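Local coordinates for putative uncharacterized protein PH0242 (Pyrococcus horikoshii, PDB 3VU1), which belongs to the AglB oligosaccharyltransferase family and is represented here by its C-terminal globular domain, rich in beta strands and binding a calcium ion, at residues T128-G132 against N133-N137; V170-P173 against G174-K177; V354-G358 against K359-P363; I429-P433 against G434-I438. All coordinates share one frame; numbering follows the deposited sequence.

Contact 1 of 4, residues T128-G132 against N133-N137; sequences TQAAG and NVYVN
With CG turned anti to its carbonyl carbon (chi1 -67°), Tyr135 brings its ring across to Ala130, its partner on the facing strand, while the chi1 of 58° in Thr128 sets OG1 between its own backbone N and carbonyl carbon and directs it at the CB of Tyr135. The two side chains cross at about a right angle, Thr128 OG1 lying 3.3 Å from Tyr135 CB. The ring meets Ala130 obliquely through CD2 and CE2: Tyr135 CE2 is 3.5 Å from Ala130 CB, and its neighbour Tyr135 CD2 is equally close to Ala130 CA. Ala130 and Tyr135 form a non-hydrogen-bonded antiparallel pair, with both side chains on one face. The other face carries Gln129 and Val136, a hydrogen-bonded pair whose two N-H...O bonds each measure 2.8 Å, from Gln129 N to Val136 O and from Val136 N to Gln129 O. Beyond them Ala131 N reaches Val134 O at 2.7 Å, and the chain reverses through Gly132 and Asn133, both with positive phi. Both polar ends are taken up outside the hairpin: Tyr135 OH bonds Thr197 O and Thr128 OG1 bonds Gly201 O. The hairpin thus fills the middle of a mixed sheet, strand 125-130 bordering strand 200-205 and strand 134-137 bordering strand 142-148, whose Ile142 and Ile144 touch Thr128.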
loop_
_atom_site.group_PDB
_atom_site.type_symbol
_atom_site.label_atom_id
_atom_site.label_comp_id
_atom_site.label_asym_id
_atom_site.label_seq_id
_atom_site.Cartn_x
_atom_site.Cartn_y
_atom_site.Cartn_z
ATOM N N THR A 128 -19.921 -13.211 -4.444
ATOM C CA THR A 128 -21.022 -13.693 -5.242
ATOM C C THR A 128 -20.963 -13.057 -6.620
ATOM O O THR A 128 -20.451 -11.955 -6.779
ATOM C CB THR A 128 -22.379 -13.488 -4.540
ATOM O OG1 THR A 128 -22.569 -12.100 -4.250
ATOM C CG2 THR A 128 -22.460 -14.328 -3.243
ATOM N N GLN A 129 -21.446 -13.792 -7.616
ATOM C CA GLN A 129 -21.388 -13.383 -9.015
ATOM C C GLN A 129 -22.756 -12.852 -9.349
ATOM O O GLN A 129 -23.755 -13.457 -8.988
ATOM C CB GLN A 129 -21.068 -14.602 -9.884
ATOM C CG GLN A 129 -20.007 -14.381 -10.956
ATOM C CD GLN A 129 -18.745 -13.693 -10.431
ATOM O OE1 GLN A 129 -18.131 -14.154 -9.463
ATOM N NE2 GLN A 129 -18.354 -12.580 -11.074
ATOM N N ALA A 130 -22.799 -11.697 -9.988
ATOM C CA ALA A 130 -24.045 -11.096 -10.463
ATOM C C ALA A 130 -24.621 -11.960 -11.564
ATOM O O ALA A 130 -23.936 -12.249 -12.526
ATOM C CB ALA A 130 -23.775 -9.710 -11.006
ATOM N N ALA A 131 -25.868 -12.390 -11.401
ATOM C CA ALA A 131 -26.563 -13.153 -12.416
ATOM C C ALA A 131 -27.917 -12.491 -12.695
ATOM O O ALA A 131 -28.960 -13.070 -12.418
ATOM C CB ALA A 131 -26.728 -14.593 -11.968
ATOM N N GLY A 132 -27.861 -11.269 -13.240
ATOM C CA GLY A 132 -29.011 -10.376 -13.453
ATOM C C GLY A 132 -29.856 -10.136 -12.221
ATOM O O GLY A 132 -30.492 -11.058 -11.744
ATOM N N ASN A 133 -29.868 -8.913 -11.691
ATOM C CA ASN A 133 -30.704 -8.568 -10.504
ATOM C C ASN A 133 -30.500 -9.379 -9.206
ATOM O O ASN A 133 -31.078 -9.067 -8.160
ATOM C CB ASN A 133 -32.198 -8.555 -10.868
ATOM C CG ASN A 133 -32.586 -7.332 -11.670
ATOM O OD1 ASN A 133 -32.072 -7.102 -12.769
ATOM N ND2 ASN A 133 -33.492 -6.533 -11.123
ATOM N N VAL A 134 -29.674 -10.408 -9.273
ATOM C CA VAL A 134 -29.491 -11.334 -8.188
ATOM C C VAL A 134 -28.017 -11.750 -8.201
ATOM O O VAL A 134 -27.369 -11.744 -9.263
ATOM C CB VAL A 134 -30.469 -12.520 -8.378
ATOM C CG1 VAL A 134 -29.863 -13.870 -8.036
ATOM C CG2 VAL A 134 -31.729 -12.288 -7.566
ATOM N N TYR A 135 -27.490 -12.102 -7.026
ATOM C CA TYR A 135 -26.087 -12.489 -6.875
ATOM C C TYR A 135 -25.950 -13.864 -6.263
ATOM O O TYR A 135 -26.522 -14.125 -5.203
ATOM C CB TYR A 135 -25.396 -11.518 -5.940
ATOM C CG TYR A 135 -25.264 -10.130 -6.479
ATOM C CD1 TYR A 135 -26.263 -9.182 -6.257
ATOM C CD2 TYR A 135 -24.133 -9.763 -7.208
ATOM C CE1 TYR A 135 -26.146 -7.909 -6.759
ATOM C CE2 TYR A 135 -24.004 -8.488 -7.711
ATOM C CZ TYR A 135 -25.016 -7.575 -7.486
ATOM O OH TYR A 135 -24.873 -6.316 -7.980
ATOM N N VAL A 136 -25.160 -14.720 -6.905
ATOM C CA VAL A 136 -25.083 -16.126 -6.519
ATOM C C VAL A 136 -23.670 -16.612 -6.242
ATOM O O VAL A 136 -22.697 -16.124 -6.849
ATOM C CB VAL A 136 -25.687 -17.079 -7.602
ATOM C CG1 VAL A 136 -27.203 -16.980 -7.646
ATOM C CG2 VAL A 136 -25.078 -16.841 -8.982
ATOM N N ASN A 137 -23.595 -17.566 -5.309
ATOM C CA ASN A 137 -22.458 -18.469 -5.138
ATOM C C ASN A 137 -22.991 -19.887 -4.845
ATOM O O ASN A 137 -23.270 -20.245 -3.685
ATOM C CB ASN A 137 -21.499 -17.978 -4.038
ATOM C CG ASN A 137 -20.218 -18.824 -3.915
ATOM O OD1 ASN A 137 -20.154 -20.002 -4.317
ATOM N ND2 ASN A 137 -19.200 -18.225 -3.332
#

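Contact 2 of 4, residues V170-P173 against G174-K177; sequences VAFP and GNIK
Ala171 and Ile176 face each other as an antiparallel hydrogen-bonded pair, and the chain turns back between them so sharply that its two arms run 172° apart. The hairpin carries a G1 beta bulge: Asn175 and Ile176 both face Ala171, whose carbonyl oxygen takes a well-aligned bond from Ile176 N at 3.2 Å and a weak, bent one from Asn175 N. In return, Ala171 N donates to Ile176 O. The turn itself is shaped by the cis peptide bond before Pro173 and by Gly174, whose phi is strongly positive (142°).

Among the side chains, Asn175 does most of the work. Its amide lies beside the ring of Phe172, both pointing the same way with their planes 26° apart, and the ring also packs on Tyr195, Ile220 and Pro221. On the face shared by Ala171 and Ile176, their CB atoms meet at 4.3 Å. Val170 bonds through its backbone to strand 192-196 on one side, and strand 176-179 is the outermost strand of the sheet on the other. Asn175 OD1 rests against two carbons, 3.5 Å from Phe172 CZ and 3.6 Å from Val170 CG1.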
loop_
_atom_site.group_PDB
_atom_site.type_symbol
_atom_site.label_atom_id
_atom_site.label_comp_id
_atom_site.label_asym_id
_atom_site.label_seq_id
_atom_site.Cartn_x
_atom_site.Cartn_y
_atom_site.Cartn_z
ATOM N N VAL A 170 -24.092 -1.695 0.791
ATOM C CA VAL A 170 -23.810 -0.507 0.011
ATOM C C VAL A 170 -23.676 -0.855 -1.451
ATOM O O VAL A 170 -22.813 -1.640 -1.847
ATOM C CB VAL A 170 -22.564 0.280 0.491
ATOM C CG1 VAL A 170 -22.525 1.643 -0.174
ATOM C CG2 VAL A 170 -22.535 0.452 2.008
ATOM N N ALA A 171 -24.543 -0.250 -2.253
ATOM C CA ALA A 171 -24.534 -0.457 -3.691
ATOM C C ALA A 171 -23.609 0.531 -4.425
ATOM O O ALA A 171 -23.630 1.732 -4.158
ATOM C CB ALA A 171 -25.955 -0.366 -4.220
ATOM N N PHE A 172 -22.808 0.012 -5.348
ATOM C CA PHE A 172 -22.001 0.840 -6.243
ATOM C C PHE A 172 -22.211 0.516 -7.723
ATOM O O PHE A 172 -22.483 -0.641 -8.069
ATOM C CB PHE A 172 -20.533 0.690 -5.909
ATOM C CG PHE A 172 -20.176 1.200 -4.553
ATOM C CD1 PHE A 172 -19.877 2.541 -4.365
ATOM C CD2 PHE A 172 -20.131 0.333 -3.464
ATOM C CE1 PHE A 172 -19.547 3.010 -3.104
ATOM C CE2 PHE A 172 -19.809 0.796 -2.205
ATOM C CZ PHE A 172 -19.514 2.138 -2.017
ATOM N N PRO A 173 -22.104 1.538 -8.606
ATOM C CA PRO A 173 -21.975 2.969 -8.299
ATOM C C PRO A 173 -23.199 3.571 -7.575
ATOM O O PRO A 173 -24.349 3.128 -7.773
ATOM C CB PRO A 173 -21.804 3.609 -9.684
ATOM C CG PRO A 173 -22.333 2.601 -10.656
ATOM C CD PRO A 173 -21.931 1.293 -10.051
ATOM N N GLY A 174 -22.931 4.567 -6.728
ATOM C CA GLY A 174 -23.970 5.213 -5.946
ATOM C C GLY A 174 -23.524 5.572 -4.541
ATOM O O GLY A 174 -23.695 6.703 -4.096
ATOM N N ASN A 175 -22.933 4.613 -3.843
ATOM C CA ASN A 175 -22.708 4.733 -2.397
ATOM C C ASN A 175 -24.051 4.728 -1.650
ATOM O O ASN A 175 -24.245 5.406 -0.641
ATOM C CB ASN A 175 -21.807 5.935 -2.018
ATOM C CG ASN A 175 -21.267 5.842 -0.589
ATOM O OD1 ASN A 175 -20.830 4.771 -0.128
ATOM N ND2 ASN A 175 -21.298 6.964 0.120
ATOM N N ILE A 176 -24.955 3.902 -2.148
ATOM C CA ILE A 176 -26.304 3.844 -1.644
ATOM C C ILE A 176 -26.385 2.939 -0.409
ATOM O O ILE A 176 -26.439 1.709 -0.506
ATOM C CB ILE A 176 -27.281 3.466 -2.793
ATOM C CG1 ILE A 176 -27.175 4.533 -3.919
ATOM C CG2 ILE A 176 -28.708 3.305 -2.269
ATOM C CD1 ILE A 176 -27.581 4.094 -5.315
ATOM N N LYS A 177 -26.375 3.573 0.761
ATOM C CA LYS A 177 -26.371 2.868 2.044
ATOM C C LYS A 177 -27.760 2.373 2.411
ATOM O O LYS A 177 -28.743 3.034 2.136
ATOM C CB LYS A 177 -25.823 3.774 3.148
ATOM C CG LYS A 177 -24.509 4.465 2.796
ATOM C CD LYS A 177 -23.826 4.961 4.057
ATOM C CE LYS A 177 -22.476 5.587 3.759
ATOM N NZ LYS A 177 -21.594 5.489 4.956
#

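Contact 3 of 4, residues V354-G358 against K359-P363; sequences VRVNG and KITNP
Val356 and Lys359 are joined by a reciprocal pair of backbone hydrogen bonds that closes the turn. Val356 N donates to Lys359 O at 2.8 Å, in the carbonyl plane, whereas Lys359 N meets Val356 O at 3.0 Å from well above the plane of that carbonyl. Farther from the turn, Thr361 N bonds Val354 O at 2.7 Å, nearly along the C=O axis, and the same oxygen receives a weak second bond from Thr361 OG1. That hydroxyl is placed by a chi1 of 55°, which lays it between the backbone N and the carbonyl carbon of its own residue.

Van der Waals contacts gather on the face of Val356 and Thr361. Val356 CG2 lies 3.6 Å from Thr361 OG1 and 3.9 Å from Thr361 CG2, so one methyl touches both branches of the threonine. Nearby, Val354 CG2 meets the ring of Pro363 at CB, and both Val354 and Thr361 rest on Ile366.

The opposite face is that of Arg355 and Ile360. Here the arginine chain is extended from CG to NE, carrying the guanidinium across the isoleucine, so that Ile360 CG1 sits over one face, offset toward the rim, and Arg355 NH2 is 4.0 Å from Ile360 CD1.

At the tip, Asn357 uses its amide elsewhere, bonding Ser372 O and Arg374 N, at the start of strand 372-381 in the same chain. The whole is a beta hairpin with a two-residue loop, Asn357 and Gly358, both of positive phi, at the corners of a type I' turn.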
loop_
_atom_site.group_PDB
_atom_site.type_symbol
_atom_site.label_atom_id
_atom_site.label_comp_id
_atom_site.label_asym_id
_atom_site.label_seq_id
_atom_site.Cartn_x
_atom_site.Cartn_y
_atom_site.Cartn_z
ATOM N N VAL A 354 26.286 -10.195 -0.086
ATOM C CA VAL A 354 26.919 -9.248 0.808
ATOM C C VAL A 354 28.006 -9.962 1.626
ATOM O O VAL A 354 27.752 -11.028 2.213
ATOM C CB VAL A 354 25.863 -8.649 1.770
ATOM C CG1 VAL A 354 26.471 -7.582 2.654
ATOM C CG2 VAL A 354 24.694 -8.069 0.994
ATOM N N ARG A 355 29.202 -9.371 1.683
ATOM C CA ARG A 355 30.298 -9.926 2.499
ATOM C C ARG A 355 30.727 -9.053 3.678
ATOM O O ARG A 355 30.901 -7.840 3.547
ATOM C CB ARG A 355 31.513 -10.259 1.628
ATOM C CG ARG A 355 31.210 -11.293 0.557
ATOM C CD ARG A 355 32.215 -11.308 -0.590
ATOM N NE ARG A 355 32.246 -12.644 -1.184
ATOM C CZ ARG A 355 31.629 -13.010 -2.305
ATOM N NH1 ARG A 355 30.924 -12.134 -3.046
ATOM N NH2 ARG A 355 31.741 -14.278 -2.686
ATOM N N VAL A 356 30.875 -9.685 4.834
ATOM C CA VAL A 356 31.560 -9.064 5.952
ATOM C C VAL A 356 32.846 -9.849 6.170
ATOM O O VAL A 356 32.793 -11.080 6.349
ATOM C CB VAL A 356 30.737 -9.099 7.253
ATOM C CG1 VAL A 356 31.518 -8.430 8.372
ATOM C CG2 VAL A 356 29.382 -8.438 7.060
ATOM N N ASN A 357 33.982 -9.134 6.154
ATOM C CA ASN A 357 35.323 -9.724 6.305
ATOM C C ASN A 357 35.461 -10.924 5.386
ATOM O O ASN A 357 35.526 -12.054 5.852
ATOM C CB ASN A 357 35.560 -10.162 7.754
ATOM C CG ASN A 357 35.725 -8.987 8.706
ATOM O OD1 ASN A 357 36.429 -8.021 8.400
ATOM N ND2 ASN A 357 35.091 -9.076 9.881
ATOM N N GLY A 358 35.420 -10.679 4.081
ATOM C CA GLY A 358 35.501 -11.747 3.090
ATOM C C GLY A 358 34.314 -12.701 3.015
ATOM O O GLY A 358 34.032 -13.250 1.948
ATOM N N LYS A 359 33.610 -12.901 4.127
ATOM C CA LYS A 359 32.539 -13.918 4.209
ATOM C C LYS A 359 31.113 -13.438 3.767
ATOM O O LYS A 359 30.663 -12.347 4.119
ATOM C CB LYS A 359 32.561 -14.542 5.630
ATOM C CG LYS A 359 31.397 -15.435 6.023
ATOM C CD LYS A 359 31.590 -16.911 5.690
ATOM C CE LYS A 359 30.481 -17.729 6.355
ATOM N NZ LYS A 359 30.537 -19.195 6.087
ATOM N N ILE A 360 30.427 -14.264 2.983
ATOM C CA ILE A 360 29.011 -14.064 2.653
ATOM C C ILE A 360 28.104 -14.076 3.888
ATOM O O ILE A 360 28.039 -15.084 4.606
ATOM C CB ILE A 360 28.507 -15.148 1.672
ATOM C CG1 ILE A 360 29.109 -14.924 0.277
ATOM C CG2 ILE A 360 26.977 -15.190 1.628
ATOM C CD1 ILE A 360 28.701 -15.961 -0.755
ATOM N N THR A 361 27.388 -12.970 4.114
ATOM C CA THR A 361 26.398 -12.885 5.204
ATOM C C THR A 361 24.942 -12.712 4.726
ATOM O O THR A 361 24.674 -12.471 3.544
ATOM C CB THR A 361 26.733 -11.764 6.206
ATOM O OG1 THR A 361 26.870 -10.539 5.492
ATOM C CG2 THR A 361 28.038 -12.061 6.949
ATOM N N ASN A 362 24.010 -12.854 5.667
ATOM C CA ASN A 362 22.570 -12.639 5.430
ATOM C C ASN A 362 22.254 -11.144 5.142
ATOM O O ASN A 362 22.585 -10.290 5.974
ATOM C CB ASN A 362 21.800 -13.152 6.669
ATOM C CG ASN A 362 20.294 -13.043 6.525
ATOM O OD1 ASN A 362 19.778 -12.682 5.468
ATOM N ND2 ASN A 362 19.574 -13.352 7.604
ATOM N N PRO A 363 21.617 -10.822 3.985
ATOM C CA PRO A 363 21.421 -9.402 3.650
ATOM C C PRO A 363 20.335 -8.743 4.486
ATOM O O PRO A 363 20.192 -7.530 4.455
ATOM C CB PRO A 363 21.038 -9.407 2.166
ATOM C CG PRO A 363 20.958 -10.832 1.752
ATOM C CD PRO A 363 20.949 -11.685 3.001
#

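Contact 4 of 4, residues I429-P433 against G434-I438; sequences IKLRP and GENEI
Asn436 grips the backbone of Arg432 at both ends of its side-chain amide. Asn436 OD1 accepts from Arg432 N at 2.8 Å, on a lone pair and in the carbonyl plane, and Asn436 ND2 donates to Arg432 O at 2.7 Å, again along a lone pair though tilted 16° from the amide plane. The torsion that sends the amide there is a chi1 of -73°, with CG anti to the carbonyl carbon of Asn436. Leu431 adds an apolar neighbour: its CD2 stands 3.8 Å from Asn436 OD1, the two side chains crossing at about a right angle. Asn436 ND2 also makes a weak hydrogen bond to Val379 O.

Outward from the amide the contact turns apolar. Leu431 CD2 also touches Ile438 CD1 at 3.9 Å, and Ile438 CG1 meets Ile429 CG2 at 4.2 Å, so a short row of branched side chains spans the gap between the arms.

Those arms are not a paired hairpin. The axes of 429-431 and 434-438 come no closer than 8.5 Å, and each bonds to a different partner: Ile429 and Leu431 through their backbones to strand 385-401, Gly434 and Ile438 to strand 372-381. The chain turns at Pro433 and Gly434, while the guanidinium of Arg432 leads away to a salt bridge with Glu384.

The matched donor and acceptor are consistent with the modelled orientation of the buried Asn436 amide, which appears to take the place of a strand partner, bonding the N-H and C=O of Arg432, which make no backbone bond to the facing arm.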
loop_
_atom_site.group_PDB
_atom_site.type_symbol
_atom_site.label_atom_id
_atom_site.label_comp_id
_atom_site.label_asym_id
_atom_site.label_seq_id
_atom_site.Cartn_x
_atom_site.Cartn_y
_atom_site.Cartn_z
ATOM N N ILE A 429 28.820 9.061 -0.701
ATOM C CA ILE A 429 29.074 8.075 -1.747
ATOM C C ILE A 429 28.442 8.542 -3.052
ATOM O O ILE A 429 27.263 8.893 -3.080
ATOM C CB ILE A 429 28.503 6.693 -1.395
ATOM C CG1 ILE A 429 29.062 6.227 -0.054
ATOM C CG2 ILE A 429 28.811 5.698 -2.511
ATOM C CD1 ILE A 429 28.428 4.963 0.485
ATOM N N LYS A 430 29.223 8.555 -4.125
ATOM C CA LYS A 430 28.700 8.880 -5.447
ATOM C C LYS A 430 28.217 7.625 -6.131
ATOM O O LYS A 430 29.021 6.852 -6.612
ATOM C CB LYS A 430 29.761 9.584 -6.304
ATOM C CG LYS A 430 29.786 11.110 -6.186
ATOM C CD LYS A 430 30.834 11.703 -7.133
ATOM C CE LYS A 430 30.364 12.975 -7.836
ATOM N NZ LYS A 430 30.332 14.146 -6.915
ATOM N N LEU A 431 26.907 7.415 -6.174
ATOM C CA LEU A 431 26.345 6.277 -6.925
ATOM C C LEU A 431 26.122 6.559 -8.414
ATOM O O LEU A 431 25.785 7.681 -8.798
ATOM C CB LEU A 431 25.043 5.806 -6.303
ATOM C CG LEU A 431 25.146 5.391 -4.849
ATOM C CD1 LEU A 431 23.748 5.064 -4.351
ATOM C CD2 LEU A 431 26.064 4.189 -4.723
ATOM N N ARG A 432 26.302 5.523 -9.233
ATOM C CA ARG A 432 26.205 5.615 -10.700
ATOM C C ARG A 432 25.082 4.710 -11.188
ATOM O O ARG A 432 24.949 3.580 -10.717
ATOM C CB ARG A 432 27.513 5.170 -11.402
ATOM C CG ARG A 432 28.823 5.702 -10.821
ATOM C CD ARG A 432 29.376 6.900 -11.587
ATOM N NE ARG A 432 28.393 7.980 -11.682
ATOM C CZ ARG A 432 27.980 8.545 -12.820
ATOM N NH1 ARG A 432 28.476 8.166 -13.996
ATOM N NH2 ARG A 432 27.068 9.506 -12.774
ATOM N N PRO A 433 24.290 5.187 -12.160
ATOM C CA PRO A 433 23.263 4.329 -12.732
ATOM C C PRO A 433 23.845 2.968 -13.085
ATOM O O PRO A 433 24.873 2.914 -13.750
ATOM C CB PRO A 433 22.868 5.076 -14.003
ATOM C CG PRO A 433 23.114 6.510 -13.675
ATOM C CD PRO A 433 24.327 6.519 -12.798
ATOM N N GLY A 434 23.191 1.890 -12.644
ATOM C CA GLY A 434 23.687 0.528 -12.835
ATOM C C GLY A 434 24.304 -0.010 -11.555
ATOM O O GLY A 434 24.003 0.472 -10.456
ATOM N N GLU A 435 25.178 -1.006 -11.678
ATOM C CA GLU A 435 25.801 -1.594 -10.502
ATOM C C GLU A 435 26.875 -0.693 -9.908
ATOM O O GLU A 435 27.541 0.039 -10.633
ATOM C CB GLU A 435 26.332 -2.977 -10.809
ATOM C CG GLU A 435 25.231 -3.891 -11.324
ATOM C CD GLU A 435 25.519 -5.367 -11.126
ATOM O OE1 GLU A 435 26.525 -5.704 -10.453
ATOM O OE2 GLU A 435 24.722 -6.189 -11.640
ATOM N N ASN A 436 26.992 -0.726 -8.578
ATOM C CA ASN A 436 27.951 0.064 -7.822
ATOM C C ASN A 436 28.607 -0.808 -6.789
ATOM O O ASN A 436 27.904 -1.383 -5.966
ATOM C CB ASN A 436 27.239 1.177 -7.070
ATOM C CG ASN A 436 26.781 2.283 -7.967
ATOM O OD1 ASN A 436 27.483 3.281 -8.132
ATOM N ND2 ASN A 436 25.599 2.122 -8.560
ATOM N N GLU A 437 29.937 -0.904 -6.804
ATOM C CA GLU A 437 30.647 -1.671 -5.773
ATOM C C GLU A 437 31.015 -0.774 -4.622
ATOM O O GLU A 437 31.535 0.317 -4.825
ATOM C CB GLU A 437 31.911 -2.305 -6.315
ATOM C CG GLU A 437 31.690 -3.534 -7.165
ATOM C CD GLU A 437 32.926 -3.866 -7.973
ATOM O OE1 GLU A 437 34.009 -4.064 -7.369
ATOM O OE2 GLU A 437 32.819 -3.919 -9.215
ATOM N N ILE A 438 30.739 -1.232 -3.409
ATOM C CA ILE A 438 30.955 -0.420 -2.226
ATOM C C ILE A 438 31.729 -1.192 -1.168
ATOM O O ILE A 438 31.391 -2.343 -0.854
ATOM C CB ILE A 438 29.625 0.167 -1.677
ATOM C CG1 ILE A 438 29.316 1.505 -2.346
ATOM C CG2 ILE A 438 29.690 0.424 -0.180
ATOM C CD1 ILE A 438 28.520 1.377 -3.620
#

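All four contacts join consecutive segments, and they follow in series along the chain without nesting or crossing. Contact 1 closes the hairpin of strands 125-130 and 134-137, and contact 2 the later hairpin of 168-171 and 176-179; both belong to one mixed sheet in the Insert-domain range, their centres 16 Å apart. Contact 3 then closes the end of the long strand 336-356 against 359-361, and contact 4 the turn from 412-431 to 434-443. These two share a branched antiparallel sheet in the Peripheral 2 range, with centres 19 Å apart. The two pairs lie on opposite sides of the chain's centre, more than 50 Å apart between centres.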